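Local coordinates for protein 2-dehydropantoate 2-reductase (Geobacter metallireducens, PDB 3HN2) that probably catalyses the NADPH-dependent reduction of 2-dehydropantoate (ketopantoate) to (R)-pantoate, the second step in making pantoate for pantothenate biosynthesis, at residues L15-L20 against G144-G149; L20-R23 against D27-F30; G43-S48 against D52-H57; K59-R62 against E66-P69; I99-L102 against N108-A111. All blocks are in the same frame, centred on the assembly; numbering follows the deposited sequence.

Contact 1: L15-L20 against G144-G149; sequences LYYGAL and GRIILG
The phenol ring of Tyr17 lies over the end of Ile146, joining the first helix of the Rossmann-type domain, 14-23, to strand 142-150 of its sheet. The two side chains approach from opposite directions, and the axes of their segments run at 90° to each other, 11.2 Å apart. Methyl CD1 of Ile146 sits 3.9 Å from the centroid of the Tyr17 ring, a CH-pi contact over the face. The opposite face is taken by the ring of Tyr16, through CD2, which leaves Tyr17 sandwiched. Leu102, Ala126 and Leu128 also touch this ring, and the surroundings are buried. The Tyr17 hydroxyl is the polar end of the contact. Gly144 lies in a G1 beta bulge, where it and Arg145 both face Phe127 on the adjoining strand. Tyr17 OH donates to Gly144 O at 2.6 Å, arriving from above the carbonyl plane, 51° out of it, with a C=O...O angle of 110°.

Contact 2: L20-R23 against D27-F30; sequences LLQR and DVHF
Gln22 and Val28 meet across the turn between helix 14-23 and strand 28-31, their side chains crossing at about a right angle. Methyl CG2 of Val28 makes the closest approaches to the helix. It packs 3.7 Å from Gln22 CB, lies 3.6 Å from the backbone N of Gln22, and reaches Leu21 CB at 3.8 Å. It is the first torsion of Val28 that presents this methyl to the helix: CG1 is anti to the backbone N (chi1 179°), while CG2 lies beside that N and reaches the last turn.

In Gln22, CG sits between the backbone N and the carbonyl carbon (chi1 87°), and from there the chain runs extended, past CB of Val28, toward Phe30. The amide NE2 ends 3.8 Å from Phe30 CE2, at the edge of the ring and in its plane, with the amide and ring planes 42° apart. This is a packing contact, made by the rim of the aromatic ring. Beyond the pair, Val28 also touches Ile5 and Ile7 of the neighbouring strand, and Gln22 touches Leu55 of strand 53-55. Packing of the last helical turn on the strand that follows is how the first beta-alpha-beta unit closes here, strand 5-8, helix 14-23 and strand 28-31 forming the start of a Rossmann-type nucleotide-binding fold.

Contact 3: G43-S48 against D52-H57; sequences GLKVFS and DFTLPH
Val46 and Phe53 form an antiparallel hydrogen-bonded pair, tied by Val46 N to Phe53 O and Phe53 N to Val46 O, both at 2.9 Å. On one face their side chains lie side by side, pointing the same way. Phe53 CG stands between its backbone N and carbonyl carbon (chi1 79°), which turns the ring back across the valine: Val46 CB is over the ring face, 4.1 Å from the centroid. Leu44 and Leu55 occupy the same face. On the other, the non-hydrogen-bonded pair Lys45 and Thr54 runs alongside, with methyl CG2 of Thr54 lying 3.7 Å from Lys45 CG.

Near the turn, Asp52 takes over from the backbone. Its OD2 accepts the N-H of Ser48 at 2.9 Å, met from above the carboxylate plane, while OD1 lies 3.3 Å from Phe47 CD2, at the ring edge, with the carboxylate and ring planes 89° apart. At the other end, CA of Gly43, just past a helix and at positive phi, makes a C-H...O contact with Leu55 O.

The hairpin is extended by strand 137-140, which bonds to Lys45 and Phe47. The hairpin face carrying Val46 and Phe53 rests on helix 14-23, through Ala19 and Leu20, and Arg23 makes a cation-pi contact with Phe53.

Contact 4: K59-R62 against E66-P69; sequences KGYR and EIGP
Tyr61 and Glu66 approach to 7.0 Å between CA atoms, where short strand 60-61 is followed by a short, weakly bonded helix, after which Gly68 takes positive phi. The contact is carried by the aromatic ring of Tyr61. Ile67 lays CG1 over one face, toward the rim, 3.8 Å from the centroid and 3.5 Å from Tyr61 CG, in a CH-pi contact, while its CD1 reaches back toward Tyr61 CB. The side chains cross at a slant. CG1 is placed there by the first torsion of Ile67, which sets it anti to the carbonyl carbon (chi1 -48°).

Glu66 slides past Tyr61 in the opposite direction. Its CB lies 3.8 Å from Tyr61 CD2, and its extended chain carries OE2 to the edge of the ring, in plane, 3.9 Å from the same carbon. OE2 is also 3.6 Å from Arg62 N. Although Arg62 and Glu66 point the same way, Arg62 NE and Glu66 OE2 are 6.3 Å apart, so the opposite charges are not in contact.

Tyr61 and Ile67 both touch His29 on strand 28-31, to which strand 60-61 bonds in parallel. Helix 64-67 lies in the connection from edge strand 60-61 back to strand 72-75, beside strand 5-8, the crossover typical of the Rossmann fold.

Contact 5: I99-L102 against N108-A111; sequences ILTL and NEEA
Glu109 OE2 is the polar atom at the centre of this contact: Arg183 NE holds it in a salt bridge, and methyl CG2 of Thr101 presses against it at 3.4 Å. The salt bridge gives the buried carboxylate a charged partner. A bend at the second torsion of Glu109 (chi2 90°) swings CD and OE2 toward the methyl, with CD 3.7 Å from Thr101 CG2. The two side chains cross at about a right angle.

The branches of Thr101 divide the work. Its methyl, between the backbone N and carbonyl carbon, faces Glu109, whereas OG1, anti to the backbone N (chi1 -157°), lies 3.9 Å from Asn108 CB. That is a van der Waals approach. The amide of Asn108 is held from outside the two segments: OD1 accepts from Asn82 ND2, and ND2 donates to Asn104 O in the connecting loop, which fixes the amide at the start of the helix.

Thr101 ends strand 98-101, whose neighbours in the parallel part of the sheet are strands 72-75 and 121-129. Helix 108-115 crosses over between strands 98-101 and 121-129 in a beta-alpha-beta unit, and Glu109 touches Ile121 at the start of the latter.

In the fold
Contacts 1, 2 and 5 are buried, contact 3 is partly so and contact 4 lies at the surface. Helix 14-23 belongs to contacts 1 and 2, which share Leu20, and packs on the hairpin of contact 3. Contacts 1 and 5 join where Tyr17 and Ile146 pack on Leu102, and contacts 2 and 4 where Phe30 bonds through its backbone to Lys59 and Tyr61. Chemistry follows place: contact 1 joins ring packing to one hydroxyl bond, in contact 5 a threonine methyl meets a carboxylate whose charge is paired outside the segments, contact 2 is packing alone, contact 3 is mainly backbone bonds with side chains packed on one face, and contact 4 rests on one ring at the sheet edge.

Contact 1: L15-L20 against G144-G149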
loop_
_atom_site.group_PDB
_atom_site.type_symbol
_atom_site.label_atom_id
_atom_site.label_comp_id
_atom_site.label_asym_id
_atom_site.label_seq_id
_atom_site.Cartn_x
_atom_site.Cartn_y
_atom_site.Cartn_z
ATOM N N LEU A 15 -17.929 9.789 11.049
ATOM C CA LEU A 15 -17.541 11.154 11.373
ATOM C C LEU A 15 -16.685 11.754 10.269
ATOM O O LEU A 15 -16.960 12.865 9.817
ATOM C CB LEU A 15 -16.804 11.212 12.713
ATOM C CG LEU A 15 -17.590 11.124 14.028
ATOM C CD1 LEU A 15 -16.635 11.140 15.205
ATOM C CD2 LEU A 15 -18.605 12.251 14.169
ATOM N N TYR A 16 -15.669 11.004 9.835
ATOM C CA TYR A 16 -14.736 11.436 8.787
ATOM C C TYR A 16 -15.428 11.815 7.485
ATOM O O TYR A 16 -15.164 12.879 6.931
ATOM C CB TYR A 16 -13.682 10.356 8.524
ATOM C CG TYR A 16 -12.761 10.636 7.354
ATOM C CD1 TYR A 16 -11.805 11.653 7.414
ATOM C CD2 TYR A 16 -12.828 9.869 6.192
ATOM C CE1 TYR A 16 -10.952 11.907 6.338
ATOM C CE2 TYR A 16 -11.975 10.109 5.115
ATOM C CZ TYR A 16 -11.039 11.127 5.197
ATOM O OH TYR A 16 -10.200 11.368 4.131
ATOM N N TYR A 17 -16.314 10.946 7.009
ATOM C CA TYR A 17 -17.046 11.209 5.774
ATOM C C TYR A 17 -18.073 12.324 5.923
ATOM O O TYR A 17 -18.231 13.143 5.020
ATOM C CB TYR A 17 -17.692 9.934 5.228
ATOM C CG TYR A 17 -16.697 8.961 4.638
ATOM C CD1 TYR A 17 -15.676 9.399 3.790
ATOM C CD2 TYR A 17 -16.780 7.601 4.917
ATOM C CE1 TYR A 17 -14.758 8.503 3.248
ATOM C CE2 TYR A 17 -15.873 6.699 4.379
ATOM C CZ TYR A 17 -14.868 7.153 3.544
ATOM O OH TYR A 17 -13.977 6.251 3.016
ATOM N N GLY A 18 -18.741 12.366 7.069
ATOM C CA GLY A 18 -19.711 13.420 7.361
ATOM C C GLY A 18 -19.074 14.792 7.492
ATOM O O GLY A 18 -19.662 15.796 7.079
ATOM N N ALA A 19 -17.874 14.828 8.069
ATOM C CA ALA A 19 -17.115 16.068 8.217
ATOM C C ALA A 19 -16.645 16.597 6.873
ATOM O O ALA A 19 -16.631 17.805 6.660
ATOM C CB ALA A 19 -15.936 15.872 9.145
ATOM N N LEU A 20 -16.270 15.690 5.973
ATOM C CA LEU A 20 -15.887 16.071 4.619
ATOM C C LEU A 20 -17.106 16.509 3.809
ATOM O O LEU A 20 -17.011 17.414 2.975
ATOM C CB LEU A 20 -15.152 14.933 3.902
ATOM C CG LEU A 20 -13.765 14.490 4.386
ATOM C CD1 LEU A 20 -13.274 13.354 3.514
ATOM C CD2 LEU A 20 -12.740 15.620 4.405
ATOM N N GLY A 144 -9.310 6.211 1.815
ATOM C CA GLY A 144 -10.612 6.829 2.033
ATOM C C GLY A 144 -11.550 6.644 0.861
ATOM O O GLY A 144 -12.687 7.114 0.894
ATOM N N ARG A 145 -11.072 5.955 -0.173
ATOM C CA ARG A 145 -11.842 5.738 -1.398
ATOM C C ARG A 145 -13.070 4.847 -1.183
ATOM O O ARG A 145 -13.094 4.022 -0.270
ATOM C CB ARG A 145 -10.945 5.200 -2.518
ATOM C CG ARG A 145 -10.390 3.814 -2.297
ATOM C CD ARG A 145 -9.697 3.308 -3.552
ATOM N NE ARG A 145 -9.459 1.868 -3.492
ATOM C CZ ARG A 145 -10.324 0.943 -3.904
ATOM N NH1 ARG A 145 -11.496 1.294 -4.416
ATOM N NH2 ARG A 145 -10.013 -0.342 -3.804
ATOM N N ILE A 146 -14.100 5.050 -2.005
ATOM C CA ILE A 146 -15.376 4.343 -1.861
ATOM C C ILE A 146 -15.841 3.807 -3.220
ATOM O O ILE A 146 -15.739 4.505 -4.231
ATOM C CB ILE A 146 -16.489 5.274 -1.265
ATOM C CG1 ILE A 146 -16.074 5.878 0.079
ATOM C CG2 ILE A 146 -17.827 4.526 -1.092
ATOM C CD1 ILE A 146 -17.101 6.847 0.663
ATOM N N ILE A 147 -16.349 2.575 -3.247
ATOM C CA ILE A 147 -17.021 2.045 -4.434
ATOM C C ILE A 147 -18.533 1.937 -4.153
ATOM O O ILE A 147 -18.950 1.245 -3.220
ATOM C CB ILE A 147 -16.450 0.672 -4.874
ATOM C CG1 ILE A 147 -14.914 0.668 -4.848
ATOM C CG2 ILE A 147 -16.957 0.295 -6.270
ATOM C CD1 ILE A 147 -14.307 -0.713 -5.045
ATOM N N LEU A 148 -19.339 2.622 -4.966
ATOM C CA LEU A 148 -20.799 2.715 -4.757
ATOM C C LEU A 148 -21.610 1.787 -5.657
ATOM O O LEU A 148 -21.513 1.851 -6.883
ATOM C CB LEU A 148 -21.286 4.156 -4.960
ATOM C CG LEU A 148 -20.893 5.220 -3.931
ATOM C CD1 LEU A 148 -21.495 6.552 -4.257
ATOM C CD2 LEU A 148 -21.250 4.797 -2.513
ATOM N N GLY A 149 -22.409 0.924 -5.040
ATOM C CA GLY A 149 -23.328 0.065 -5.782
ATOM C C GLY A 149 -24.762 0.164 -5.273
ATOM O O GLY A 149 -25.006 0.450 -4.102
#

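Contact 2: L20-R23 against D27-F30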
loop_
_atom_site.group_PDB
_atom_site.type_symbol
_atom_site.label_atom_id
_atom_site.label_comp_id
_atom_site.label_asym_id
_atom_site.label_seq_id
_atom_site.Cartn_x
_atom_site.Cartn_y
_atom_site.Cartn_z
ATOM N N LEU A 20 -16.270 15.690 5.973
ATOM C CA LEU A 20 -15.887 16.071 4.619
ATOM C C LEU A 20 -17.106 16.509 3.809
ATOM O O LEU A 20 -17.011 17.414 2.975
ATOM C CB LEU A 20 -15.152 14.933 3.902
ATOM C CG LEU A 20 -13.765 14.490 4.386
ATOM C CD1 LEU A 20 -13.274 13.354 3.514
ATOM C CD2 LEU A 20 -12.740 15.620 4.405
ATOM N N LEU A 21 -18.246 15.869 4.070
ATOM C CA LEU A 21 -19.497 16.214 3.396
ATOM C C LEU A 21 -19.983 17.631 3.701
ATOM O O LEU A 21 -20.300 18.375 2.775
ATOM C CB LEU A 21 -20.590 15.179 3.676
ATOM C CG LEU A 21 -20.549 13.899 2.830
ATOM C CD1 LEU A 21 -21.304 12.776 3.524
ATOM C CD2 LEU A 21 -21.076 14.110 1.409
ATOM N N GLN A 22 -20.010 18.025 4.976
ATOM C CA GLN A 22 -20.420 19.395 5.313
ATOM C C GLN A 22 -19.344 20.451 5.032
ATOM O O GLN A 22 -19.674 21.621 4.836
ATOM C CB GLN A 22 -20.968 19.515 6.744
ATOM C CG GLN A 22 -19.943 19.755 7.837
ATOM C CD GLN A 22 -20.577 20.220 9.140
ATOM O OE1 GLN A 22 -20.283 21.309 9.625
ATOM N NE2 GLN A 22 -21.452 19.396 9.708
ATOM N N ARG A 23 -18.075 20.032 4.996
ATOM C CA ARG A 23 -16.963 20.932 4.663
ATOM C C ARG A 23 -17.101 21.459 3.240
ATOM O O ARG A 23 -16.669 22.570 2.945
ATOM C CB ARG A 23 -15.618 20.227 4.837
ATOM C CG ARG A 23 -14.430 21.150 5.095
ATOM C CD ARG A 23 -13.584 21.380 3.849
ATOM N NE ARG A 23 -12.945 20.154 3.368
ATOM C CZ ARG A 23 -11.744 19.722 3.748
ATOM N NH1 ARG A 23 -11.258 18.594 3.245
ATOM N NH2 ARG A 23 -11.028 20.411 4.630
ATOM N N ASP A 27 -25.912 19.605 3.969
ATOM C CA ASP A 27 -26.690 19.734 5.196
ATOM C C ASP A 27 -26.590 18.447 6.011
ATOM O O ASP A 27 -27.443 17.561 5.916
ATOM C CB ASP A 27 -28.145 20.091 4.871
ATOM C CG ASP A 27 -28.883 20.702 6.053
ATOM O OD1 ASP A 27 -28.251 20.973 7.098
ATOM O OD2 ASP A 27 -30.106 20.916 5.930
ATOM N N VAL A 28 -25.535 18.365 6.814
ATOM C CA VAL A 28 -25.178 17.140 7.522
ATOM C C VAL A 28 -25.660 17.191 8.970
ATOM O O VAL A 28 -25.450 18.182 9.672
ATOM C CB VAL A 28 -23.645 16.870 7.430
ATOM C CG1 VAL A 28 -23.255 15.622 8.186
ATOM C CG2 VAL A 28 -23.228 16.715 5.981
ATOM N N HIS A 29 -26.319 16.116 9.394
ATOM C CA HIS A 29 -26.885 15.996 10.732
ATOM C C HIS A 29 -26.316 14.753 11.398
ATOM O O HIS A 29 -26.654 13.636 11.021
ATOM C CB HIS A 29 -28.412 15.894 10.656
ATOM C CG HIS A 29 -29.057 17.009 9.894
ATOM N ND1 HIS A 29 -29.173 17.003 8.521
ATOM C CD2 HIS A 29 -29.615 18.168 10.314
ATOM C CE1 HIS A 29 -29.774 18.112 8.127
ATOM N NE2 HIS A 29 -30.053 18.836 9.196
ATOM N N PHE A 30 -25.445 14.950 12.380
ATOM C CA PHE A 30 -24.817 13.835 13.076
ATOM C C PHE A 30 -25.686 13.300 14.217
ATOM O O PHE A 30 -26.215 14.071 15.023
ATOM C CB PHE A 30 -23.461 14.258 13.638
ATOM C CG PHE A 30 -22.395 14.456 12.601
ATOM C CD1 PHE A 30 -21.568 13.405 12.229
ATOM C CD2 PHE A 30 -22.197 15.702 12.017
ATOM C CE1 PHE A 30 -20.566 13.589 11.280
ATOM C CE2 PHE A 30 -21.194 15.897 11.073
ATOM C CZ PHE A 30 -20.381 14.838 10.703
#

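Contact 3: G43-S48 against D52-H57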
loop_
_atom_site.group_PDB
_atom_site.type_symbol
_atom_site.label_atom_id
_atom_site.label_comp_id
_atom_site.label_asym_id
_atom_site.label_seq_id
_atom_site.Cartn_x
_atom_site.Cartn_y
_atom_site.Cartn_z
ATOM N N GLY A 43 -17.227 21.326 18.896
ATOM C CA GLY A 43 -17.180 20.879 17.507
ATOM C C GLY A 43 -16.161 19.760 17.396
ATOM O O GLY A 43 -15.490 19.429 18.379
ATOM N N LEU A 44 -16.038 19.169 16.211
ATOM C CA LEU A 44 -15.078 18.080 16.018
ATOM C C LEU A 44 -13.848 18.486 15.203
ATOM O O LEU A 44 -13.937 19.297 14.277
ATOM C CB LEU A 44 -15.750 16.815 15.459
ATOM C CG LEU A 44 -16.469 16.798 14.107
ATOM C CD1 LEU A 44 -15.574 16.241 13.021
ATOM C CD2 LEU A 44 -17.743 15.984 14.206
ATOM N N LYS A 45 -12.706 17.915 15.574
ATOM C CA LYS A 45 -11.440 18.173 14.902
ATOM C C LYS A 45 -11.053 16.968 14.059
ATOM O O LYS A 45 -11.016 15.843 14.557
ATOM C CB LYS A 45 -10.332 18.456 15.921
ATOM C CG LYS A 45 -10.629 19.578 16.903
ATOM C CD LYS A 45 -9.339 20.125 17.490
ATOM C CE LYS A 45 -9.554 21.479 18.141
ATOM N NZ LYS A 45 -8.264 22.159 18.436
ATOM N N VAL A 46 -10.772 17.204 12.781
ATOM C CA VAL A 46 -10.301 16.140 11.898
ATOM C C VAL A 46 -8.818 16.325 11.623
ATOM O O VAL A 46 -8.396 17.346 11.083
ATOM C CB VAL A 46 -11.094 16.080 10.566
ATOM C CG1 VAL A 46 -10.513 15.026 9.630
ATOM C CG2 VAL A 46 -12.551 15.777 10.832
ATOM N N PHE A 47 -8.033 15.333 12.019
ATOM C CA PHE A 47 -6.613 15.311 11.718
ATOM C C PHE A 47 -6.385 14.343 10.567
ATOM O O PHE A 47 -6.796 13.189 10.628
ATOM C CB PHE A 47 -5.799 14.919 12.955
ATOM C CG PHE A 47 -6.075 15.780 14.156
ATOM C CD1 PHE A 47 -6.888 15.319 15.186
ATOM C CD2 PHE A 47 -5.540 17.062 14.249
ATOM C CE1 PHE A 47 -7.155 16.119 16.295
ATOM C CE2 PHE A 47 -5.801 17.868 15.355
ATOM C CZ PHE A 47 -6.609 17.395 16.379
ATOM N N SER A 48 -5.759 14.836 9.503
ATOM C CA SER A 48 -5.507 14.025 8.320
ATOM C C SER A 48 -4.045 14.059 7.910
ATOM O O SER A 48 -3.271 14.903 8.364
ATOM C CB SER A 48 -6.366 14.501 7.145
ATOM O OG SER A 48 -7.724 14.158 7.325
ATOM N N ASP A 52 -4.874 18.955 8.327
ATOM C CA ASP A 52 -5.928 18.944 9.344
ATOM C C ASP A 52 -6.945 20.064 9.131
ATOM O O ASP A 52 -6.613 21.115 8.579
ATOM C CB ASP A 52 -5.321 19.059 10.753
ATOM C CG ASP A 52 -4.214 18.040 11.015
ATOM O OD1 ASP A 52 -3.443 18.240 11.977
ATOM O OD2 ASP A 52 -4.104 17.044 10.270
ATOM N N PHE A 53 -8.184 19.825 9.557
ATOM C CA PHE A 53 -9.205 20.875 9.594
ATOM C C PHE A 53 -10.151 20.713 10.785
ATOM O O PHE A 53 -10.260 19.632 11.364
ATOM C CB PHE A 53 -9.965 20.995 8.258
ATOM C CG PHE A 53 -11.028 19.949 8.043
ATOM C CD1 PHE A 53 -10.700 18.691 7.549
ATOM C CD2 PHE A 53 -12.369 20.237 8.295
ATOM C CE1 PHE A 53 -11.689 17.730 7.333
ATOM C CE2 PHE A 53 -13.356 19.280 8.088
ATOM C CZ PHE A 53 -13.013 18.024 7.605
ATOM N N THR A 54 -10.824 21.798 11.151
ATOM C CA THR A 54 -11.683 21.812 12.329
ATOM C C THR A 54 -13.038 22.439 12.008
ATOM O O THR A 54 -13.107 23.537 11.455
ATOM C CB THR A 54 -11.025 22.585 13.498
ATOM O OG1 THR A 54 -10.550 23.852 13.028
ATOM C CG2 THR A 54 -9.852 21.809 14.078
ATOM N N LEU A 55 -14.110 21.728 12.340
ATOM C CA LEU A 55 -15.456 22.278 12.218
ATOM C C LEU A 55 -15.851 22.902 13.549
ATOM O O LEU A 55 -16.013 22.182 14.539
ATOM C CB LEU A 55 -16.466 21.198 11.826
ATOM C CG LEU A 55 -16.392 20.584 10.428
ATOM C CD1 LEU A 55 -17.239 19.328 10.385
ATOM C CD2 LEU A 55 -16.827 21.569 9.349
ATOM N N PRO A 56 -16.002 24.242 13.579
ATOM C CA PRO A 56 -16.308 24.962 14.818
ATOM C C PRO A 56 -17.697 24.605 15.341
ATOM O O PRO A 56 -17.884 24.423 16.546
ATOM C CB PRO A 56 -16.262 26.438 14.395
ATOM C CG PRO A 56 -15.570 26.455 13.067
ATOM C CD PRO A 56 -15.907 25.156 12.428
ATOM N N HIS A 57 -18.648 24.496 14.419
ATOM C CA HIS A 57 -20.012 24.113 14.730
ATOM C C HIS A 57 -20.374 22.820 13.997
ATOM O O HIS A 57 -20.048 22.648 12.819
ATOM C CB HIS A 57 -20.976 25.247 14.356
ATOM C CG HIS A 57 -22.411 24.826 14.280
ATOM N ND1 HIS A 57 -23.142 24.883 13.113
ATOM C CD2 HIS A 57 -23.245 24.325 15.222
ATOM C CE1 HIS A 57 -24.367 24.444 13.342
ATOM N NE2 HIS A 57 -24.454 24.096 14.613
#

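Contact 4: K59-R62 against E66-P69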
loop_
_atom_site.group_PDB
_atom_site.type_symbol
_atom_site.label_atom_id
_atom_site.label_comp_id
_atom_site.label_asym_id
_atom_site.label_seq_id
_atom_site.Cartn_x
_atom_site.Cartn_y
_atom_site.Cartn_z
ATOM N N LYS A 59 -23.869 20.254 13.550
ATOM C CA LYS A 59 -25.276 19.936 13.791
ATOM C C LYS A 59 -25.413 18.549 14.405
ATOM O O LYS A 59 -25.460 17.545 13.692
ATOM C CB LYS A 59 -26.080 19.996 12.491
ATOM C CG LYS A 59 -26.749 21.321 12.208
ATOM C CD LYS A 59 -27.712 21.173 11.046
ATOM C CE LYS A 59 -28.474 22.455 10.783
ATOM N NZ LYS A 59 -29.503 22.261 9.725
ATOM N N GLY A 60 -25.476 18.504 15.732
ATOM C CA GLY A 60 -25.566 17.246 16.463
ATOM C C GLY A 60 -26.907 17.012 17.128
ATOM O O GLY A 60 -27.617 17.957 17.476
ATOM N N TYR A 61 -27.257 15.740 17.285
ATOM C CA TYR A 61 -28.521 15.336 17.896
ATOM C C TYR A 61 -28.297 14.081 18.735
ATOM O O TYR A 61 -27.273 13.404 18.591
ATOM C CB TYR A 61 -29.577 15.052 16.823
ATOM C CG TYR A 61 -30.003 16.248 15.990
ATOM C CD1 TYR A 61 -29.302 16.609 14.833
ATOM C CD2 TYR A 61 -31.124 16.994 16.336
ATOM C CE1 TYR A 61 -29.692 17.701 14.064
ATOM C CE2 TYR A 61 -31.526 18.085 15.569
ATOM C CZ TYR A 61 -30.806 18.431 14.436
ATOM O OH TYR A 61 -31.202 19.505 13.679
ATOM N N ARG A 62 -29.250 13.770 19.609
ATOM C CA ARG A 62 -29.143 12.566 20.436
ATOM C C ARG A 62 -30.266 11.565 20.179
ATOM O O ARG A 62 -30.140 10.383 20.499
ATOM C CB ARG A 62 -29.012 12.916 21.926
ATOM C CG ARG A 62 -30.105 13.818 22.500
ATOM C CD ARG A 62 -29.563 14.704 23.629
ATOM N NE ARG A 62 -28.526 14.037 24.420
ATOM C CZ ARG A 62 -27.886 14.587 25.449
ATOM N NH1 ARG A 62 -26.955 13.894 26.096
ATOM N NH2 ARG A 62 -28.169 15.825 25.834
ATOM N N GLU A 66 -35.663 13.764 16.529
ATOM C CA GLU A 66 -35.394 15.201 16.542
ATOM C C GLU A 66 -34.913 15.681 15.173
ATOM O O GLU A 66 -35.197 16.810 14.769
ATOM C CB GLU A 66 -34.352 15.539 17.611
ATOM C CG GLU A 66 -34.714 15.078 19.025
ATOM C CD GLU A 66 -33.586 15.274 20.030
ATOM O OE1 GLU A 66 -33.872 15.284 21.247
ATOM O OE2 GLU A 66 -32.413 15.415 19.614
ATOM N N ILE A 67 -34.182 14.815 14.471
ATOM C CA ILE A 67 -33.657 15.112 13.134
ATOM C C ILE A 67 -34.770 15.095 12.086
ATOM O O ILE A 67 -34.881 16.017 11.279
ATOM C CB ILE A 67 -32.552 14.110 12.716
ATOM C CG1 ILE A 67 -31.526 13.932 13.839
ATOM C CG2 ILE A 67 -31.877 14.554 11.426
ATOM C CD1 ILE A 67 -30.396 12.959 13.534
ATOM N N GLY A 68 -35.584 14.044 12.105
ATOM C CA GLY A 68 -36.700 13.913 11.175
ATOM C C GLY A 68 -36.295 13.411 9.801
ATOM O O GLY A 68 -35.153 12.982 9.614
ATOM N N PRO A 69 -37.233 13.458 8.833
ATOM C CA PRO A 69 -37.038 12.980 7.456
ATOM C C PRO A 69 -35.816 13.585 6.762
ATOM O O PRO A 69 -35.549 14.778 6.898
ATOM C CB PRO A 69 -38.327 13.419 6.752
ATOM C CG PRO A 69 -39.340 13.466 7.835
ATOM C CD PRO A 69 -38.597 13.982 9.033
#

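Contact 5: I99-L102 against N108-A111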
loop_
_atom_site.group_PDB
_atom_site.type_symbol
_atom_site.label_atom_id
_atom_site.label_comp_id
_atom_site.label_asym_id
_atom_site.label_seq_id
_atom_site.Cartn_x
_atom_site.Cartn_y
_atom_site.Cartn_z
ATOM N N ILE A 99 -30.882 5.022 1.648
ATOM C CA ILE A 99 -30.039 4.586 2.751
ATOM C C ILE A 99 -28.704 4.035 2.238
ATOM O O ILE A 99 -28.668 3.087 1.450
ATOM C CB ILE A 99 -30.783 3.554 3.637
ATOM C CG1 ILE A 99 -32.166 4.094 4.032
ATOM C CG2 ILE A 99 -29.971 3.230 4.876
ATOM C CD1 ILE A 99 -33.176 3.046 4.446
ATOM N N LEU A 100 -27.613 4.653 2.681
ATOM C CA LEU A 100 -26.273 4.278 2.236
ATOM C C LEU A 100 -25.513 3.580 3.353
ATOM O O LEU A 100 -25.225 4.179 4.390
ATOM C CB LEU A 100 -25.508 5.510 1.734
ATOM C CG LEU A 100 -24.030 5.466 1.312
ATOM C CD1 LEU A 100 -23.734 4.328 0.369
ATOM C CD2 LEU A 100 -23.668 6.778 0.642
ATOM N N THR A 101 -25.198 2.309 3.133
ATOM C CA THR A 101 -24.455 1.533 4.115
ATOM C C THR A 101 -22.947 1.457 3.767
ATOM O O THR A 101 -22.565 1.147 2.630
ATOM C CB THR A 101 -25.130 0.155 4.360
ATOM O OG1 THR A 101 -24.759 -0.352 5.643
ATOM C CG2 THR A 101 -24.798 -0.855 3.286
ATOM N N LEU A 102 -22.105 1.787 4.743
ATOM C CA LEU A 102 -20.647 1.805 4.549
ATOM C C LEU A 102 -19.922 0.878 5.515
ATOM O O LEU A 102 -18.691 0.850 5.567
ATOM C CB LEU A 102 -20.100 3.222 4.717
ATOM C CG LEU A 102 -20.218 4.234 3.580
ATOM C CD1 LEU A 102 -19.823 5.600 4.090
ATOM C CD2 LEU A 102 -19.349 3.844 2.410
ATOM N N ASN A 108 -25.704 -6.465 5.546
ATOM C CA ASN A 108 -26.102 -5.107 5.893
ATOM C C ASN A 108 -27.067 -4.521 4.878
ATOM O O ASN A 108 -28.114 -3.976 5.251
ATOM C CB ASN A 108 -24.872 -4.207 6.036
ATOM C CG ASN A 108 -23.856 -4.752 7.036
ATOM O OD1 ASN A 108 -24.220 -5.320 8.067
ATOM N ND2 ASN A 108 -22.578 -4.576 6.731
ATOM N N GLU A 109 -26.726 -4.668 3.598
ATOM C CA GLU A 109 -27.586 -4.207 2.512
ATOM C C GLU A 109 -28.961 -4.865 2.565
ATOM O O GLU A 109 -29.976 -4.197 2.409
ATOM C CB GLU A 109 -26.942 -4.462 1.149
ATOM C CG GLU A 109 -25.874 -3.453 0.755
ATOM C CD GLU A 109 -24.450 -3.842 1.216
ATOM O OE1 GLU A 109 -24.231 -4.948 1.762
ATOM O OE2 GLU A 109 -23.535 -3.025 1.016
ATOM N N GLU A 110 -28.961 -6.168 2.822
ATOM C CA GLU A 110 -30.154 -7.004 2.781
ATOM C C GLU A 110 -31.063 -6.800 3.993
ATOM O O GLU A 110 -32.288 -6.873 3.865
ATOM C CB GLU A 110 -29.756 -8.483 2.665
ATOM C CG GLU A 110 -29.014 -8.856 1.374
ATOM C CD GLU A 110 -27.482 -8.726 1.464
ATOM O OE1 GLU A 110 -26.780 -9.458 0.732
ATOM O OE2 GLU A 110 -26.973 -7.899 2.253
ATOM N N ALA A 111 -30.455 -6.556 5.157
ATOM C CA ALA A 111 -31.193 -6.327 6.399
ATOM C C ALA A 111 -32.030 -5.064 6.286
ATOM O O ALA A 111 -33.239 -5.091 6.527
ATOM C CB ALA A 111 -30.242 -6.225 7.578
#